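Local coordinates for probable M18-family aminopeptidase 1 (PDB 2GLF) that belongs to the M18 family of metallopeptidases and probably removes residues from the amino end of peptides using bound metal ions, at the interface of chains A and B and the interface of chains A and C. Sequence-based numbering; all coordinates share one arbitrary frame. Chains: chain A/B/C, Probable M18-family aminopeptidase 1.

Contact 1: the interface of chains A and B. Residues chain A 340, 343, 394-395; chain B 101, 115-117, 182.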
# COMPACT_ATOMS: atom_id res chain seq x y z
N ASP A 340 9.90 -31.82 -5.51
CA ASP A 340 9.33 -32.45 -6.69
C ASP A 340 9.38 -33.91 -6.23
O ASP A 340 10.42 -34.57 -6.35
CB ASP A 340 10.23 -32.25 -7.91
CG ASP A 340 9.94 -33.25 -9.03
OD1 ASP A 340 8.92 -33.97 -8.95
OD2 ASP A 340 10.73 -33.32 -10.00
N ASN A 343 11.42 -36.67 -7.75
CA ASN A 343 12.88 -36.55 -7.78
C ASN A 343 13.42 -36.13 -6.42
O ASN A 343 14.47 -35.48 -6.33
CB ASN A 343 13.32 -35.53 -8.85
CG ASN A 343 13.25 -36.09 -10.26
OD1 ASN A 343 14.18 -36.74 -10.73
ND2 ASN A 343 12.13 -35.86 -10.94
N LYS A 394 12.04 -28.30 -5.78
CA LYS A 394 11.49 -27.92 -7.08
C LYS A 394 12.48 -26.98 -7.75
O LYS A 394 13.35 -26.43 -7.09
CB LYS A 394 10.16 -27.19 -6.92
CG LYS A 394 8.99 -28.05 -6.49
CD LYS A 394 7.73 -27.21 -6.43
CE LYS A 394 6.48 -28.08 -6.27
NZ LYS A 394 6.53 -28.90 -5.04
N VAL A 395 12.31 -26.78 -9.05
CA VAL A 395 13.22 -25.95 -9.83
C VAL A 395 13.73 -24.62 -9.26
O VAL A 395 14.94 -24.46 -9.10
CB VAL A 395 12.65 -25.73 -11.24
CG1 VAL A 395 13.51 -24.75 -12.04
CG2 VAL A 395 12.60 -27.07 -11.96
N LYS B 101 14.84 -34.14 -16.18
CA LYS B 101 15.29 -34.42 -14.81
C LYS B 101 15.72 -35.88 -14.76
O LYS B 101 15.47 -36.63 -15.71
CB LYS B 101 14.17 -34.19 -13.80
CG LYS B 101 13.94 -32.74 -13.43
CD LYS B 101 13.00 -32.64 -12.24
CE LYS B 101 12.82 -31.20 -11.80
NZ LYS B 101 11.77 -31.10 -10.75
N LYS B 115 9.34 -34.13 -17.10
CA LYS B 115 9.67 -32.97 -16.30
C LYS B 115 11.08 -32.52 -16.69
O LYS B 115 11.97 -33.34 -16.91
CB LYS B 115 9.64 -33.29 -14.81
CG LYS B 115 8.36 -33.91 -14.30
CD LYS B 115 8.30 -33.88 -12.78
CE LYS B 115 7.76 -32.54 -12.26
NZ LYS B 115 8.52 -31.33 -12.70
N THR B 116 11.29 -31.22 -16.79
CA THR B 116 12.61 -30.74 -17.12
C THR B 116 13.06 -29.80 -16.03
O THR B 116 12.33 -29.53 -15.07
CB THR B 116 12.62 -29.96 -18.43
OG1 THR B 116 11.97 -28.70 -18.25
CG2 THR B 116 11.91 -30.74 -19.51
N HIS B 117 14.28 -29.31 -16.19
CA HIS B 117 14.89 -28.36 -15.27
C HIS B 117 15.68 -27.49 -16.25
O HIS B 117 16.57 -27.98 -16.93
CB HIS B 117 15.81 -29.09 -14.31
CG HIS B 117 16.32 -28.25 -13.19
ND1 HIS B 117 16.92 -27.02 -13.40
CD2 HIS B 117 16.33 -28.45 -11.86
CE1 HIS B 117 17.29 -26.51 -12.24
NE2 HIS B 117 16.94 -27.36 -11.29
N GLU B 182 9.02 -25.53 -12.75
CA GLU B 182 8.42 -26.82 -12.47
C GLU B 182 7.34 -27.25 -13.47
O GLU B 182 7.03 -28.43 -13.59
CB GLU B 182 7.82 -26.84 -11.07
CG GLU B 182 8.78 -27.29 -9.99
CD GLU B 182 9.26 -28.72 -10.20
OE1 GLU B 182 8.42 -29.60 -10.48
OE2 GLU B 182 10.47 -28.96 -10.07

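Contact 2: the interface of chains A and C. Residues chain A 188-191, 204-205, 208; chain C 237-239, 241.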
# COMPACT_ATOMS: atom_id res chain seq x y z
N ALA A 188 27.10 -14.82 30.47
CA ALA A 188 28.36 -15.23 31.07
C ALA A 188 28.22 -15.36 32.58
O ALA A 188 28.85 -16.22 33.19
CB ALA A 188 29.44 -14.23 30.73
N GLY A 189 27.41 -14.50 33.18
CA GLY A 189 27.22 -14.55 34.61
C GLY A 189 26.30 -13.46 35.11
O GLY A 189 25.92 -12.57 34.35
N THR A 190 25.95 -13.53 36.39
CA THR A 190 25.06 -12.55 36.99
C THR A 190 25.49 -12.13 38.40
O THR A 190 24.99 -11.13 38.92
CB THR A 190 23.62 -13.06 37.08
OG1 THR A 190 23.58 -14.20 37.94
CG2 THR A 190 23.10 -13.43 35.71
N ILE A 191 26.39 -12.88 39.02
CA ILE A 191 26.83 -12.51 40.36
C ILE A 191 27.97 -11.48 40.29
O ILE A 191 28.94 -11.67 39.57
CB ILE A 191 27.25 -13.77 41.21
CG1 ILE A 191 28.08 -13.36 42.43
CG2 ILE A 191 27.97 -14.78 40.36
CD1 ILE A 191 29.54 -13.06 42.13
N ASN A 204 33.83 -10.29 37.67
CA ASN A 204 33.70 -11.56 38.36
C ASN A 204 33.96 -12.70 37.38
O ASN A 204 34.74 -13.61 37.67
CB ASN A 204 32.32 -11.72 38.97
CG ASN A 204 32.23 -12.90 39.90
OD1 ASN A 204 32.90 -12.93 40.94
ND2 ASN A 204 31.43 -13.89 39.55
N VAL A 205 33.31 -12.65 36.23
CA VAL A 205 33.50 -13.67 35.20
C VAL A 205 34.98 -13.73 34.83
O VAL A 205 35.56 -14.82 34.76
CB VAL A 205 32.67 -13.34 33.95
CG1 VAL A 205 33.10 -14.21 32.78
CG2 VAL A 205 31.21 -13.56 34.26
N ILE A 208 36.88 -15.55 37.46
CA ILE A 208 36.65 -16.98 37.39
C ILE A 208 37.51 -17.53 36.26
O ILE A 208 38.23 -18.51 36.44
CB ILE A 208 35.16 -17.28 37.10
CG1 ILE A 208 34.31 -16.84 38.28
CG2 ILE A 208 34.95 -18.76 36.80
CD1 ILE A 208 32.82 -16.98 38.05
N GLY C 237 25.85 -20.59 33.04
CA GLY C 237 26.80 -19.50 33.24
C GLY C 237 28.17 -19.87 33.78
O GLY C 237 28.34 -20.86 34.48
N MSE C 238 29.16 -19.05 33.43
CA MSE C 238 30.53 -19.25 33.89
C MSE C 238 30.57 -19.28 35.41
O MSE C 238 31.28 -20.10 36.00
CB MSE C 238 31.43 -18.10 33.41
CG MSE C 238 31.87 -18.21 31.96
SE MSE C 238 32.90 -19.81 31.63
CE MSE C 238 34.31 -19.53 32.92
N ASP C 239 29.82 -18.38 36.04
CA ASP C 239 29.78 -18.31 37.50
C ASP C 239 28.77 -19.30 38.09
O ASP C 239 28.55 -19.32 39.30
CB ASP C 239 29.47 -16.88 37.96
CG ASP C 239 28.17 -16.36 37.39
OD1 ASP C 239 27.45 -17.13 36.72
OD2 ASP C 239 27.86 -15.16 37.62
N SER C 241 25.79 -19.24 38.32
CA SER C 241 24.77 -18.53 39.09
C SER C 241 23.31 -18.80 38.72
O SER C 241 22.42 -18.58 39.53
CB SER C 241 25.02 -17.03 38.97
OG SER C 241 24.83 -16.60 37.64
O HOH W 1 29.75 -13.39 37.64

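Contact 3: the interface of chains A and C. Residues chain A 129-131, 231; chain C 130, 231, 427-428.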
# COMPACT_ATOMS: atom_id res chain seq x y z
N SER A 129 16.80 -19.79 23.69
CA SER A 129 16.29 -20.64 24.78
C SER A 129 16.59 -22.12 24.54
O SER A 129 15.69 -22.96 24.52
CB SER A 129 14.79 -20.42 24.98
OG SER A 129 14.52 -19.12 25.49
N ILE A 130 17.87 -22.41 24.37
CA ILE A 130 18.34 -23.76 24.12
C ILE A 130 19.71 -23.88 24.80
O ILE A 130 20.54 -22.99 24.68
CB ILE A 130 18.43 -24.00 22.58
CG1 ILE A 130 17.16 -24.71 22.12
CG2 ILE A 130 19.68 -24.76 22.19
CD1 ILE A 130 16.99 -24.78 20.61
N PRO A 131 19.94 -24.97 25.56
CA PRO A 131 21.24 -25.13 26.23
C PRO A 131 22.40 -25.20 25.24
O PRO A 131 22.34 -25.91 24.24
CB PRO A 131 21.06 -26.43 27.03
CG PRO A 131 20.08 -27.20 26.22
CD PRO A 131 19.07 -26.14 25.81
N PHE A 231 22.79 -30.69 22.99
CA PHE A 231 22.02 -31.89 22.69
C PHE A 231 22.97 -33.01 22.28
O PHE A 231 23.86 -32.78 21.46
CB PHE A 231 21.06 -31.64 21.52
CG PHE A 231 20.26 -30.38 21.64
CD1 PHE A 231 19.58 -29.89 20.53
CD2 PHE A 231 20.16 -29.70 22.84
CE1 PHE A 231 18.81 -28.74 20.61
CE2 PHE A 231 19.40 -28.54 22.93
CZ PHE A 231 18.73 -28.06 21.82
N ILE C 130 14.15 -29.81 18.16
CA ILE C 130 14.69 -29.95 19.50
C ILE C 130 14.22 -31.33 19.94
O ILE C 130 13.17 -31.81 19.50
CB ILE C 130 14.15 -28.88 20.49
CG1 ILE C 130 12.73 -29.22 20.93
CG2 ILE C 130 14.14 -27.52 19.81
CD1 ILE C 130 12.19 -28.25 21.94
N PHE C 231 15.34 -31.59 27.48
CA PHE C 231 16.43 -30.91 28.19
C PHE C 231 16.28 -31.21 29.67
O PHE C 231 15.18 -31.12 30.22
CB PHE C 231 16.34 -29.39 28.03
CG PHE C 231 16.26 -28.91 26.61
CD1 PHE C 231 15.70 -27.66 26.33
CD2 PHE C 231 16.74 -29.68 25.56
CE1 PHE C 231 15.62 -27.19 25.03
CE2 PHE C 231 16.67 -29.21 24.25
CZ PHE C 231 16.10 -27.97 23.98
N PRO C 427 11.29 -23.63 26.08
CA PRO C 427 11.67 -24.97 26.54
C PRO C 427 12.78 -24.98 27.58
O PRO C 427 13.00 -26.00 28.24
CB PRO C 427 12.08 -25.67 25.25
CG PRO C 427 11.24 -25.00 24.21
CD PRO C 427 11.36 -23.55 24.61
N PHE C 428 13.48 -23.86 27.73
CA PHE C 428 14.59 -23.77 28.67
C PHE C 428 14.57 -22.42 29.38
O PHE C 428 15.31 -21.51 29.03
CB PHE C 428 15.92 -23.93 27.91
CG PHE C 428 17.06 -24.42 28.75
CD1 PHE C 428 16.99 -25.66 29.39
CD2 PHE C 428 18.20 -23.64 28.91
CE1 PHE C 428 18.05 -26.12 30.17
CE2 PHE C 428 19.27 -24.10 29.70
CZ PHE C 428 19.19 -25.34 30.33

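Contact 4: the interface of chains A and B. Residues chain A 355, 367-371; chain B 34, 69, 71, 224, 285-286.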
# COMPACT_ATOMS: atom_id res chain seq x y z
N LYS A 355 22.68 -35.53 -8.94
CA LYS A 355 23.39 -35.18 -10.17
C LYS A 355 23.78 -33.70 -10.22
O LYS A 355 24.80 -33.35 -10.82
CB LYS A 355 22.53 -35.54 -11.38
CG LYS A 355 23.24 -35.33 -12.70
CD LYS A 355 22.55 -36.09 -13.81
CE LYS A 355 23.19 -35.79 -15.15
NZ LYS A 355 23.04 -34.36 -15.53
N ASP A 367 27.69 -30.59 -12.38
CA ASP A 367 26.62 -31.40 -12.95
C ASP A 367 27.19 -32.68 -13.56
O ASP A 367 27.50 -32.72 -14.75
CB ASP A 367 25.87 -30.58 -14.00
CG ASP A 367 24.64 -31.29 -14.51
OD1 ASP A 367 23.90 -30.69 -15.32
OD2 ASP A 367 24.42 -32.46 -14.11
N ALA A 368 27.31 -33.71 -12.73
CA ALA A 368 27.83 -35.01 -13.15
C ALA A 368 27.40 -35.40 -14.56
O ALA A 368 26.21 -35.41 -14.87
CB ALA A 368 27.40 -36.08 -12.18
N HIS A 369 28.38 -35.72 -15.40
CA HIS A 369 28.13 -36.11 -16.78
C HIS A 369 27.42 -37.46 -16.79
O HIS A 369 27.63 -38.28 -15.90
CB HIS A 369 29.46 -36.24 -17.53
CG HIS A 369 30.30 -35.00 -17.50
ND1 HIS A 369 29.88 -33.81 -18.04
CD2 HIS A 369 31.54 -34.78 -17.01
CE1 HIS A 369 30.84 -32.90 -17.89
NE2 HIS A 369 31.85 -33.47 -17.27
N ALA A 370 26.59 -37.69 -17.80
CA ALA A 370 25.87 -38.94 -17.89
C ALA A 370 26.82 -40.14 -17.82
O ALA A 370 26.53 -41.13 -17.12
CB ALA A 370 25.08 -38.99 -19.18
N GLU A 371 27.94 -40.06 -18.52
CA GLU A 371 28.91 -41.16 -18.53
C GLU A 371 29.34 -41.55 -17.12
O GLU A 371 29.40 -42.73 -16.79
CB GLU A 371 30.15 -40.79 -19.36
CG GLU A 371 30.17 -39.37 -19.89
CD GLU A 371 29.20 -39.15 -21.04
OE1 GLU A 371 29.42 -39.73 -22.13
OE2 GLU A 371 28.22 -38.40 -20.85
N ARG B 34 27.33 -31.51 -27.07
CA ARG B 34 27.87 -32.80 -27.48
C ARG B 34 27.82 -32.90 -29.00
O ARG B 34 28.68 -33.52 -29.62
CB ARG B 34 27.07 -33.95 -26.85
CG ARG B 34 26.94 -33.84 -25.34
CD ARG B 34 26.02 -34.91 -24.78
NE ARG B 34 26.74 -36.15 -24.55
CZ ARG B 34 27.13 -36.57 -23.35
NH1 ARG B 34 26.85 -35.85 -22.27
NH2 ARG B 34 27.80 -37.70 -23.24
N ARG B 69 35.52 -34.09 -22.74
CA ARG B 69 34.68 -35.24 -22.43
C ARG B 69 33.50 -35.33 -23.38
O ARG B 69 32.39 -35.73 -22.99
CB ARG B 69 34.19 -35.18 -20.98
CG ARG B 69 35.26 -35.50 -19.93
CD ARG B 69 34.66 -35.45 -18.54
NE ARG B 69 35.59 -35.84 -17.47
CZ ARG B 69 36.73 -35.22 -17.18
NH1 ARG B 69 37.12 -34.16 -17.88
NH2 ARG B 69 37.47 -35.65 -16.17
N LYS B 71 32.32 -32.83 -24.69
CA LYS B 71 31.60 -31.58 -24.46
C LYS B 71 32.51 -30.37 -24.62
O LYS B 71 32.04 -29.24 -24.63
CB LYS B 71 30.98 -31.58 -23.06
CG LYS B 71 29.97 -32.68 -22.83
CD LYS B 71 29.46 -32.64 -21.41
CE LYS B 71 28.42 -33.72 -21.18
NZ LYS B 71 27.87 -33.70 -19.79
N GLU B 224 21.57 -37.95 -20.10
CA GLU B 224 21.47 -36.51 -20.25
C GLU B 224 20.68 -36.13 -21.49
O GLU B 224 21.17 -36.24 -22.62
CB GLU B 224 22.87 -35.89 -20.31
CG GLU B 224 23.34 -35.39 -18.96
CD GLU B 224 24.80 -34.97 -18.92
OE1 GLU B 224 25.16 -34.23 -17.98
OE2 GLU B 224 25.58 -35.38 -19.81
N ASN B 285 34.11 -30.17 -15.14
CA ASN B 285 35.27 -30.77 -15.80
C ASN B 285 35.64 -29.95 -17.02
O ASN B 285 36.81 -29.73 -17.31
CB ASN B 285 34.94 -32.19 -16.23
CG ASN B 285 34.61 -33.07 -15.06
OD1 ASN B 285 35.44 -33.29 -14.19
ND2 ASN B 285 33.38 -33.57 -15.03
N THR B 286 34.62 -29.52 -17.74
CA THR B 286 34.85 -28.70 -18.91
C THR B 286 34.55 -27.26 -18.51
O THR B 286 34.23 -26.97 -17.36
CB THR B 286 33.95 -29.09 -20.08
OG1 THR B 286 33.19 -27.94 -20.49
CG2 THR B 286 33.01 -30.24 -19.69

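Contact 1: the interface of chains A and B
The carboxylate oxygen OD2 of A:Asp340 is gripped from both faces of its plane. B:Lys101 NZ arrives across the interface on the anti side, 2.6 Å from A:Asp340 OD2, in a salt bridge that meets tip to tip, while the amide ND2 of A:Asn343 in the same chain donates at 3.0 Å to OD2 from above the other face. An extended chain carries the B:Lys101 ammonium past the A:Asn343 amide. The same ammonium lies 2.6 Å from B:Glu182 OE2, on the syn lone pair of that oxygen, so it joins two carboxylates, one of each chain. The anti lone pair of B:Glu182 OE2 takes the backbone N of A:Val395 at 3.0 Å (150° at H). B:Lys115, bent at its outer torsions (chi3 85°, chi4 -57°), turns NZ to 2.8 Å from B:Glu182 OE1, above the carboxylate plane, and would help to fix that carboxylate. The two lysines probably offset the repulsion between the nearby acids. Apolar parts fill in around them: A:Lys394 CB lies 3.4 Å from B:Glu182 CG, and A:Val395 CG2 sits over the rim of one face of the B:His117 ring. This charged network ties chain A to chain B and probably contributes to the twelve-chain assembly.

Contact 2: the interface of chains A and C
A two-fold symmetric interface of two identical subunits joins chains A and C, and this patch, repeated with the chains exchanged, probably contributes to holding the pair together within the deposited dodecamer. C:Asp239 inserts its carboxylate between a chain A loop and a helix. Its CG lies between its own backbone N and carbonyl carbon (chi1 57°), which turns OD2 toward the backbone of A:Thr190 and A:Ile191, while OD1 faces back to C:Ser241. C:Asp239 OD2 takes A:Thr190 N on its syn lone pair at 2.8 Å, and A:Ile191 N at 3.1 Å, nearly along the C-O axis and almost straight (169° at H). A water 2.6 Å from C:Asp239 OD2 ties it also to A:Ile191 O and the amide ND2 of A:Asn204. C:Asp239 OD1 is held from one face by the hydroxyl and backbone N of C:Ser241. C:Ser241 OG and A:Thr190 OG1 share a hydrogen bond of 2.7 Å, of undecided direction. A:Ile208 CD1 packs 3.4 Å from C:Asp239 CB, the side chains crossing at a slant. The poorly ordered selenomethionine C:Met238 gives its backbone N to A:Ala188 O at 2.9 Å. In the fold, the chain C residues form the loop between strands 234-236 and 242-245, laid against the end of strand 185-189 and against helix 200-213 of chain A.

Contact 3: the interface of chains A and C
The ring of C:Phe231 takes A:Pro131 on one face: the proline CD stands over the ring centre, 3.7 Å from the centroid, in a CH-pi contact between two copies of this M18-family peptidase. The proline side chain crosses the phenylalanine at about a right angle and points a methylene into the ring. The same A:Pro131 CD also faces the ring of C:Phe428, here offset toward the rim, so the proline wedges between two aromatic rings of the partner. A:Pro131 CB rests 3.9 Å from C:Phe428 CZ. With CG anti to the backbone N (chi1 -156°), C:Phe428 presents a face of its ring to A:Pro131. C:Phe428 CB itself lies 3.5 Å from the carbonyl O of A:Ser129. C:Pro427, beside it, comes two residues after C:His425, a manganese ligand in this crystal. Along the rim of C:Phe231, A:Ile130 CG1 touches CZ at 3.9 Å. The A:Phe231 ring has A:Ile130 CG1 and A:Pro131 CG of its own chain at its edge, in plane. Across the interface its outer rim overhangs that of C:Phe231 on the proline side, but both rings are poorly ordered and their modelled approach is too short to trust. No hydrogen bond or salt bridge crosses the patch. Past these rings A:Ile130 CD1 comes 4.0 Å from C:Ile130 CG2.

Contact 4: the interface of chains A and B
A:His369 projects its imidazole into chain B, where groups of B:Lys71, B:Arg69 and B:Asn285 surround it. B:Lys71, fully extended beyond CG, runs antiparallel alongside the ring and donates NZ to A:His369 ND1 at 2.7 Å, tilted 16° from the ring plane. At the other end, B:Asn285 ND2 is modelled 2.7 Å from A:His369 NE2; with ND1 accepting from the lysine, NE2 would be expected to carry a hydrogen, so the amide oxygen would fit better there and the modelled amide may be flipped. B:Arg69 brings its CD to 3.5 Å from A:His369 CD2. B:Glu224 is the second centre. B:Glu224 OE2 lies 2.8 Å from B:Lys71 NZ, on the syn side, and so positions the lysine that meets the histidine; B:Arg34 NH1 bridges to the same oxygen, and A:Ala370 N makes a weak bond to it. A:Lys355 NZ reaches B:Glu224 OE1 at 3.2 Å on the anti side, steadied by A:Asp367 OD2. A:Glu371, poorly ordered, meets the B:Arg34 guanidinium tip to tip, with their planes 27° apart. In the fold, A:His369 immediately precedes helix 370-382, whose first turn faces B:Glu224 at the start of strand 223-229, beside helix 33-45 of chain B.

Contacts 1 and 4 lie about 18 Å apart between C-alpha centres and belong to one interface, A with B, which lacks exact two-fold symmetry. Contacts 2 and 3, about 20 Å apart, belong to the two-fold interface of A with C. Between the interfaces the separations run from about 38 Å (contacts 1 and 3) to 58 Å (contacts 2 and 4), so chain A meets its partners on distinct surfaces. Neighbouring segments, seen here in different copies, serve both: B:Glu182 of contact 1 and A:Ala188 of contact 2, B:Glu224 of contact 4 and A:Phe231 of contact 3. Each subunit thus uses them for both interfaces, which could connect these within the dodecamer.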